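Local coordinates for UPF0237 protein SP_0238 (Streptococcus pneumoniae, PDB 1ZPV) that is of unknown function but forms a homodimer of ACT domains, a fold that in many relatives serves as a small-molecule-binding regulatory module, at residues N32-S37 with M48-S53; K5-V10 with Q80-F85. All blocks are in the same frame, centred on the assembly; numbering follows the deposited sequence.

Contact 1: residues N32-S37 with M48-S53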
ATOM      1  N   ASN C  32     -22.085   0.284 -11.174  1.00 17.99           N
ATOM      2  CA  ASN C  32     -21.670   1.701 -11.014  1.00 19.78           C
ATOM      3  C   ASN C  32     -20.248   1.863 -10.445  1.00 19.47           C
ATOM      4  O   ASN C  32     -19.897   1.164  -9.514  1.00 20.46           O
ATOM      5  CB  ASN C  32     -22.645   2.407 -10.059  1.00 20.92           C
ATOM      6  CG  ASN C  32     -24.052   2.295 -10.520  1.00 22.15           C
ATOM      7  OD1 ASN C  32     -24.372   2.693 -11.641  1.00 23.90           O
ATOM      8  ND2 ASN C  32     -24.907   1.728  -9.682  1.00 24.87           N
ATOM      9  N   ILE C  33     -19.462   2.804 -10.966  1.00 18.86           N
ATOM     10  CA  ILE C  33     -18.217   3.201 -10.312  1.00 18.84           C
ATOM     11  C   ILE C  33     -18.472   4.367  -9.331  1.00 19.20           C
ATOM     12  O   ILE C  33     -18.600   5.524  -9.747  1.00 20.01           O
ATOM     13  CB  ILE C  33     -17.163   3.636 -11.356  1.00 18.73           C
ATOM     14  CG1 ILE C  33     -16.963   2.537 -12.409  1.00 19.09           C
ATOM     15  CG2 ILE C  33     -15.817   4.082 -10.653  1.00 18.77           C
ATOM     16  CD1 ILE C  33     -15.961   2.934 -13.571  1.00 21.79           C
ATOM     17  N   ASP C  34     -18.541   4.063  -8.035  1.00 18.91           N
ATOM     18  CA  ASP C  34     -18.694   5.099  -7.012  1.00 19.40           C
ATOM     19  C   ASP C  34     -17.416   5.893  -6.771  1.00 18.72           C
ATOM     20  O   ASP C  34     -17.457   7.073  -6.401  1.00 18.46           O
ATOM     21  CB  ASP C  34     -19.168   4.447  -5.723  1.00 20.05           C
ATOM     22  CG  ASP C  34     -20.498   3.737  -5.913  1.00 20.97           C
ATOM     23  OD1 ASP C  34     -21.411   4.371  -6.434  1.00 23.58           O
ATOM     24  OD2 ASP C  34     -20.602   2.543  -5.591  1.00 23.62           O
ATOM     25  N   ASP C  35     -16.273   5.236  -6.954  1.00 18.12           N
ATOM     26  CA  ASP C  35     -14.985   5.906  -6.779  1.00 18.27           C
ATOM     27  C   ASP C  35     -13.905   5.072  -7.447  1.00 17.90           C
ATOM     28  O   ASP C  35     -14.055   3.850  -7.625  1.00 18.07           O
ATOM     29  CB  ASP C  35     -14.613   6.117  -5.293  1.00 17.98           C
ATOM     30  CG  ASP C  35     -13.684   7.337  -5.083  1.00 22.59           C
ATOM     31  OD1 ASP C  35     -13.144   7.847  -6.095  1.00 24.31           O
ATOM     32  OD2 ASP C  35     -13.458   7.737  -3.907  1.00 23.49           O
ATOM     33  N   ILE C  36     -12.827   5.744  -7.815  1.00 18.04           N
ATOM     34  CA  ILE C  36     -11.712   5.083  -8.541  1.00 19.63           C
ATOM     35  C   ILE C  36     -10.424   5.840  -8.238  1.00 19.29           C
ATOM     36  O   ILE C  36     -10.435   7.064  -7.923  1.00 18.62           O
ATOM     37  CB  ILE C  36     -12.029   5.002 -10.063  1.00 19.79           C
ATOM     38  CG1 ILE C  36     -11.109   4.017 -10.812  1.00 22.00           C
ATOM     39  CG2 ILE C  36     -12.054   6.412 -10.745  1.00 20.07           C
ATOM     40  CD1 ILE C  36     -11.557   3.738 -12.227  1.00 23.74           C
ATOM     41  N   SER C  37      -9.316   5.112  -8.306  1.00 20.19           N
ATOM     42  CA  SER C  37      -8.011   5.703  -8.160  1.00 21.28           C
ATOM     43  C   SER C  37      -7.004   4.790  -8.853  1.00 21.02           C
ATOM     44  O   SER C  37      -7.240   3.593  -8.997  1.00 19.38           O
ATOM     45  CB  SER C  37      -7.679   5.875  -6.677  1.00 22.94           C
ATOM     46  OG  SER C  37      -6.484   6.618  -6.462  1.00 25.70           O
HETATM   47  N   MSE C  48      -7.715   0.994  -8.132  1.00 22.44           N
HETATM   48  CA  MSE C  48      -8.715   0.474  -7.233  1.00 24.56           C
HETATM   49  C   MSE C  48     -10.012   1.194  -7.513  1.00 22.85           C
HETATM   50  O   MSE C  48     -10.000   2.387  -7.885  1.00 22.37           O
HETATM   51  CB  MSE C  48      -8.242   0.634  -5.799  1.00 26.55           C
HETATM   52  CG  MSE C  48      -7.094  -0.325  -5.465  1.00 34.97           C
HETATM   53 SE   MSE C  48      -6.639  -0.369  -3.596  0.70 51.46          SE
HETATM   54  CE  MSE C  48      -5.837  -2.027  -3.443  1.00 47.72           C
ATOM     55  N   ALA C  49     -11.125   0.463  -7.399  1.00 21.46           N
ATOM     56  CA  ALA C  49     -12.440   1.030  -7.679  1.00 19.59           C
ATOM     57  C   ALA C  49     -13.452   0.465  -6.697  1.00 19.45           C
ATOM     58  O   ALA C  49     -13.392  -0.711  -6.323  1.00 18.57           O
ATOM     59  CB  ALA C  49     -12.903   0.750  -9.106  1.00 19.15           C
ATOM     60  N   VAL C  50     -14.362   1.319  -6.290  1.00 17.26           N
ATOM     61  CA  VAL C  50     -15.483   0.903  -5.463  1.00 17.71           C
ATOM     62  C   VAL C  50     -16.658   0.958  -6.399  1.00 17.99           C
ATOM     63  O   VAL C  50     -16.911   1.994  -7.028  1.00 18.16           O
ATOM     64  CB  VAL C  50     -15.701   1.818  -4.225  1.00 17.08           C
ATOM     65  CG1 VAL C  50     -17.103   1.559  -3.563  1.00 15.88           C
ATOM     66  CG2 VAL C  50     -14.601   1.598  -3.187  1.00 17.94           C
ATOM     67  N   VAL C  51     -17.361  -0.170  -6.476  1.00 17.59           N
ATOM     68  CA  VAL C  51     -18.437  -0.353  -7.438  1.00 18.01           C
ATOM     69  C   VAL C  51     -19.691  -0.769  -6.659  1.00 18.64           C
ATOM     70  O   VAL C  51     -19.613  -1.245  -5.507  1.00 19.29           O
ATOM     71  CB  VAL C  51     -18.015  -1.413  -8.524  1.00 16.64           C
ATOM     72  CG1 VAL C  51     -16.750  -0.882  -9.337  1.00 14.08           C
ATOM     73  CG2 VAL C  51     -17.738  -2.800  -7.875  1.00 15.70           C
ATOM     74  N   SER C  52     -20.849  -0.546  -7.258  1.00 19.31           N
ATOM     75  CA  SER C  52     -22.123  -0.930  -6.627  1.00 19.37           C
ATOM     76  C   SER C  52     -23.192  -1.222  -7.669  1.00 20.51           C
ATOM     77  O   SER C  52     -23.052  -0.868  -8.875  1.00 19.10           O
ATOM     78  CB  SER C  52     -22.604   0.183  -5.679  1.00 19.54           C
ATOM     79  OG  SER C  52     -22.915   1.356  -6.418  1.00 20.08           O
ATOM     80  N   SER C  53     -24.238  -1.899  -7.212  1.00 20.26           N
ATOM     81  CA  SER C  53     -25.418  -2.154  -8.022  1.00 22.16           C
ATOM     82  C   SER C  53     -26.642  -2.033  -7.129  1.00 22.61           C
ATOM     83  O   SER C  53     -26.560  -2.306  -5.935  1.00 21.47           O
ATOM     84  CB  SER C  53     -25.368  -3.569  -8.586  1.00 22.43           C
ATOM     85  OG  SER C  53     -26.500  -3.829  -9.432  1.00 25.31           O
TER

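Contact 2: residues K5-V10 with Q80-F85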
ATOM      1  N   LYS C   5     -22.229  -3.836  -3.028  1.00 21.69           N
ATOM      2  CA  LYS C   5     -21.074  -2.926  -3.061  1.00 20.72           C
ATOM      3  C   LYS C   5     -19.833  -3.781  -2.969  1.00 19.85           C
ATOM      4  O   LYS C   5     -19.840  -4.794  -2.253  1.00 18.41           O
ATOM      5  CB  LYS C   5     -21.105  -1.943  -1.888  1.00 21.73           C
ATOM      6  CG  LYS C   5     -20.164  -0.753  -2.029  1.00 24.21           C
ATOM      7  CD  LYS C   5     -20.592   0.438  -1.149  1.00 31.80           C
ATOM      8  CE  LYS C   5     -21.582   1.375  -1.852  1.00 35.01           C
ATOM      9  NZ  LYS C   5     -21.050   2.001  -3.126  1.00 37.34           N
ATOM     10  N   ALA C   6     -18.768  -3.359  -3.666  1.00 18.38           N
ATOM     11  CA  ALA C   6     -17.521  -4.107  -3.718  1.00 18.86           C
ATOM     12  C   ALA C   6     -16.318  -3.219  -3.950  1.00 17.88           C
ATOM     13  O   ALA C   6     -16.440  -2.115  -4.459  1.00 17.99           O
ATOM     14  CB  ALA C   6     -17.575  -5.179  -4.828  1.00 18.59           C
ATOM     15  N   ILE C   7     -15.142  -3.750  -3.642  1.00 18.23           N
ATOM     16  CA  ILE C   7     -13.890  -3.052  -3.903  1.00 18.19           C
ATOM     17  C   ILE C   7     -13.096  -3.917  -4.875  1.00 18.86           C
ATOM     18  O   ILE C   7     -12.895  -5.092  -4.619  1.00 18.14           O
ATOM     19  CB  ILE C   7     -13.077  -2.813  -2.594  1.00 19.11           C
ATOM     20  CG1 ILE C   7     -13.902  -1.979  -1.579  1.00 17.61           C
ATOM     21  CG2 ILE C   7     -11.785  -2.073  -2.913  1.00 18.29           C
ATOM     22  CD1 ILE C   7     -14.817  -2.820  -0.679  1.00 21.26           C
ATOM     23  N   ILE C   8     -12.703  -3.328  -6.004  1.00 18.01           N
ATOM     24  CA  ILE C   8     -11.968  -4.021  -7.040  1.00 19.30           C
ATOM     25  C   ILE C   8     -10.540  -3.506  -7.029  1.00 20.05           C
ATOM     26  O   ILE C   8     -10.283  -2.284  -6.987  1.00 19.89           O
ATOM     27  CB  ILE C   8     -12.582  -3.781  -8.440  1.00 19.62           C
ATOM     28  CG1 ILE C   8     -14.023  -4.298  -8.497  1.00 19.10           C
ATOM     29  CG2 ILE C   8     -11.662  -4.349  -9.590  1.00 16.97           C
ATOM     30  CD1 ILE C   8     -14.748  -4.092  -9.921  1.00 21.58           C
ATOM     31  N   THR C   9      -9.600  -4.425  -7.094  1.00 21.04           N
ATOM     32  CA  THR C   9      -8.215  -4.002  -7.102  1.00 22.21           C
ATOM     33  C   THR C   9      -7.527  -4.656  -8.285  1.00 21.63           C
ATOM     34  O   THR C   9      -7.811  -5.816  -8.652  1.00 22.09           O
ATOM     35  CB  THR C   9      -7.510  -4.296  -5.755  1.00 23.66           C
ATOM     36  OG1 THR C   9      -7.600  -5.670  -5.470  1.00 27.41           O
ATOM     37  CG2 THR C   9      -8.211  -3.583  -4.614  1.00 25.19           C
ATOM     38  N   VAL C  10      -6.636  -3.897  -8.899  1.00 20.26           N
ATOM     39  CA  VAL C  10      -5.978  -4.328 -10.119  1.00 20.24           C
ATOM     40  C   VAL C  10      -4.474  -4.075 -10.019  1.00 20.57           C
ATOM     41  O   VAL C  10      -4.048  -2.999  -9.556  1.00 19.96           O
ATOM     42  CB  VAL C  10      -6.530  -3.523 -11.363  1.00 19.21           C
ATOM     43  CG1 VAL C  10      -5.795  -3.944 -12.629  1.00 19.32           C
ATOM     44  CG2 VAL C  10      -8.064  -3.661 -11.488  1.00 17.01           C
ATOM     45  N   GLN C  80     -13.791  -7.817  -3.837  1.00 19.83           N
ATOM     46  CA  GLN C  80     -14.156  -8.144  -2.472  1.00 19.61           C
ATOM     47  C   GLN C  80     -15.507  -7.481  -2.187  1.00 19.50           C
ATOM     48  O   GLN C  80     -15.616  -6.265  -2.333  1.00 19.50           O
ATOM     49  CB  GLN C  80     -13.075  -7.571  -1.540  1.00 20.18           C
ATOM     50  CG  GLN C  80     -13.353  -7.679  -0.059  1.00 24.80           C
ATOM     51  CD  GLN C  80     -13.437  -9.125   0.403  1.00 30.70           C
ATOM     52  OE1 GLN C  80     -12.437  -9.847   0.406  1.00 31.88           O
ATOM     53  NE2 GLN C  80     -14.643  -9.557   0.778  1.00 30.71           N
ATOM     54  N   SER C  81     -16.514  -8.255  -1.771  1.00 17.43           N
ATOM     55  CA  SER C  81     -17.786  -7.664  -1.335  1.00 18.54           C
ATOM     56  C   SER C  81     -17.504  -6.797  -0.118  1.00 18.81           C
ATOM     57  O   SER C  81     -16.778  -7.222   0.808  1.00 19.62           O
ATOM     58  CB  SER C  81     -18.804  -8.756  -0.952  1.00 17.69           C
ATOM     59  OG  SER C  81     -19.972  -8.148  -0.478  1.00 18.45           O
ATOM     60  N   ALA C  82     -18.142  -5.632  -0.074  1.00 19.45           N
ATOM     61  CA  ALA C  82     -18.080  -4.720   1.078  1.00 20.52           C
ATOM     62  C   ALA C  82     -18.805  -5.281   2.320  1.00 19.61           C
ATOM     63  O   ALA C  82     -18.551  -4.833   3.441  1.00 19.73           O
ATOM     64  CB  ALA C  82     -18.684  -3.376   0.694  1.00 21.81           C
ATOM     65  N   ALA C  83     -19.682  -6.270   2.115  1.00 19.70           N
ATOM     66  CA  ALA C  83     -20.446  -6.890   3.215  1.00 20.85           C
ATOM     67  C   ALA C  83     -19.552  -7.378   4.349  1.00 21.18           C
ATOM     68  O   ALA C  83     -19.955  -7.386   5.524  1.00 21.58           O
ATOM     69  CB  ALA C  83     -21.336  -8.037   2.701  1.00 20.66           C
ATOM     70  N   ILE C  84     -18.348  -7.824   3.989  1.00 21.78           N
ATOM     71  CA  ILE C  84     -17.424  -8.342   4.979  1.00 23.60           C
ATOM     72  C   ILE C  84     -17.038  -7.301   6.059  1.00 24.26           C
ATOM     73  O   ILE C  84     -16.866  -7.658   7.242  1.00 25.36           O
ATOM     74  CB  ILE C  84     -16.172  -8.949   4.289  0.50 24.15           C
ATOM     75  CG1 ILE C  84     -16.584 -10.133   3.401  0.50 25.36           C
ATOM     76  CG2 ILE C  84     -15.132  -9.390   5.306  0.50 25.13           C
ATOM     77  CD1 ILE C  84     -17.533 -11.128   4.079  0.50 26.50           C
ATOM     78  N   PHE C  85     -16.982  -6.022   5.672  1.00 24.01           N
ATOM     79  CA  PHE C  85     -16.679  -4.923   6.593  1.00 24.87           C
ATOM     80  C   PHE C  85     -17.904  -4.359   7.340  1.00 26.92           C
ATOM     81  O   PHE C  85     -17.765  -3.492   8.191  1.00 26.70           O
ATOM     82  CB  PHE C  85     -15.964  -3.793   5.843  1.00 24.42           C
ATOM     83  CG  PHE C  85     -14.847  -4.272   4.959  1.00 23.45           C
ATOM     84  CD1 PHE C  85     -13.644  -4.716   5.521  1.00 25.62           C
ATOM     85  CD2 PHE C  85     -14.994  -4.301   3.582  1.00 22.97           C
ATOM     86  CE1 PHE C  85     -12.614  -5.171   4.701  1.00 22.61           C
ATOM     87  CE2 PHE C  85     -13.971  -4.757   2.756  1.00 21.87           C
ATOM     88  CZ  PHE C  85     -12.786  -5.192   3.318  1.00 23.42           C
TER
HETATM   89  O   HOH W   1     -22.192  -6.334  -1.582  1.00 21.12           O

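Contact 1: residues N32-S37 with M48-S53
Strands 32-41 and 44-53 form the antiparallel beta hairpin at one edge of the ACT-domain sheet within this chain, and a classic beta bulge interrupts their ladder at D34 and D35. Both bulge residues face V50. The carbonyl O of V50 therefore meets two amides: N of D34 gives a bent bond of 2.8 Å (131° at the hydrogen), while N of D35 gives a weak one at 3.3 Å. In return, V50 N donates to D35 O from above the carbonyl plane. Each flank of the bulge is closed by a reciprocal pair. N32 N reaches S52 O at 2.7 Å, nearly along the C=O axis, and S52 N answers to a lone pair of N32 O. At the other end S37 and M48, a selenomethionine, exchange two bonds, each 2.8 Å between amide N and carbonyl O. On the opposite face from S52 and V50, CG1 of I36, anti to its backbone N, touches CB of A49 at 4.1 Å. The D35 carboxylate turns away from V50. Its OD1 takes the amide of I36, approached from above the carboxylate plane, and its OD2 takes N of D42 of the second subunit. The D34 carboxylate instead crosses to the neighbouring strand. Its OD2 forms a salt bridge with NZ of K5 and takes the hydroxyl of S52, which probably favours the ionised acid. S52 OG sits between its own backbone N and carbonyl carbon (chi1 65°) and donates to the syn lone pair of D34 OD2 at 2.7 Å.

Contact 2: residues K5-V10 with Q80-F85
K5 and A82 meet where strand 75-81 runs out beside strand 4-12. The K5 side chain leaves with CG anti to the backbone N (chi1 -165°), and its CB lies 3.8 Å from the A82 methyl, CB. Farther out it bends at chi3 and chi4, which carries NZ away from A82 to D34. I7 has CG1 beside its backbone N, and chi2 of 87° swings CD1 toward the chain after the strand. There CD1 meets CB of A82 at 4.1 Å and, tip to tip, CE2 of F85 at 4.0 Å. This is the pairing of the first and last strands of the ACT-domain sheet, antiparallel, with I7 and Q80 as a hydrogen-bonded pair. I7 N donates to Q80 O at 2.9 Å, and Q80 N returns the bond to I7 O. Two residues on, the A82 amide makes an almost straight bond to K5 O (175°), lying above the K5 carbonyl plane. The Q80 side chain folds back at chi2, so NE2 donates in its amide plane to a lone pair of S81 O. S81 OG, anti to its backbone N, takes the amide of A83 at 3.2 Å, an ST turn where the chain leaves the strand; beyond it F85 N donates to A82 O.

In the fold
From the N terminus, strand 4-12 comes first and lies in the interior of the four-stranded sheet. Helix 18-28 follows, and then the hairpin of strands 32-41 and 44-53, within which contact 1 closes the ten-residue loop 38-47, mostly strand. Helix 59-72 leads to strand 75-81, and contact 2 closes the long loop back to the first strand. Contact 1 is thus nested inside contact 2. The two contacts lie about 10 Å apart, centre to centre, and span the sheet, whose strands run in the order 32-41, 44-53, 4-12, 75-81. A49 O and I8 N join them, probably by a hydrogen bond, and M48 packs on T9. Both contacts also touch the second subunit.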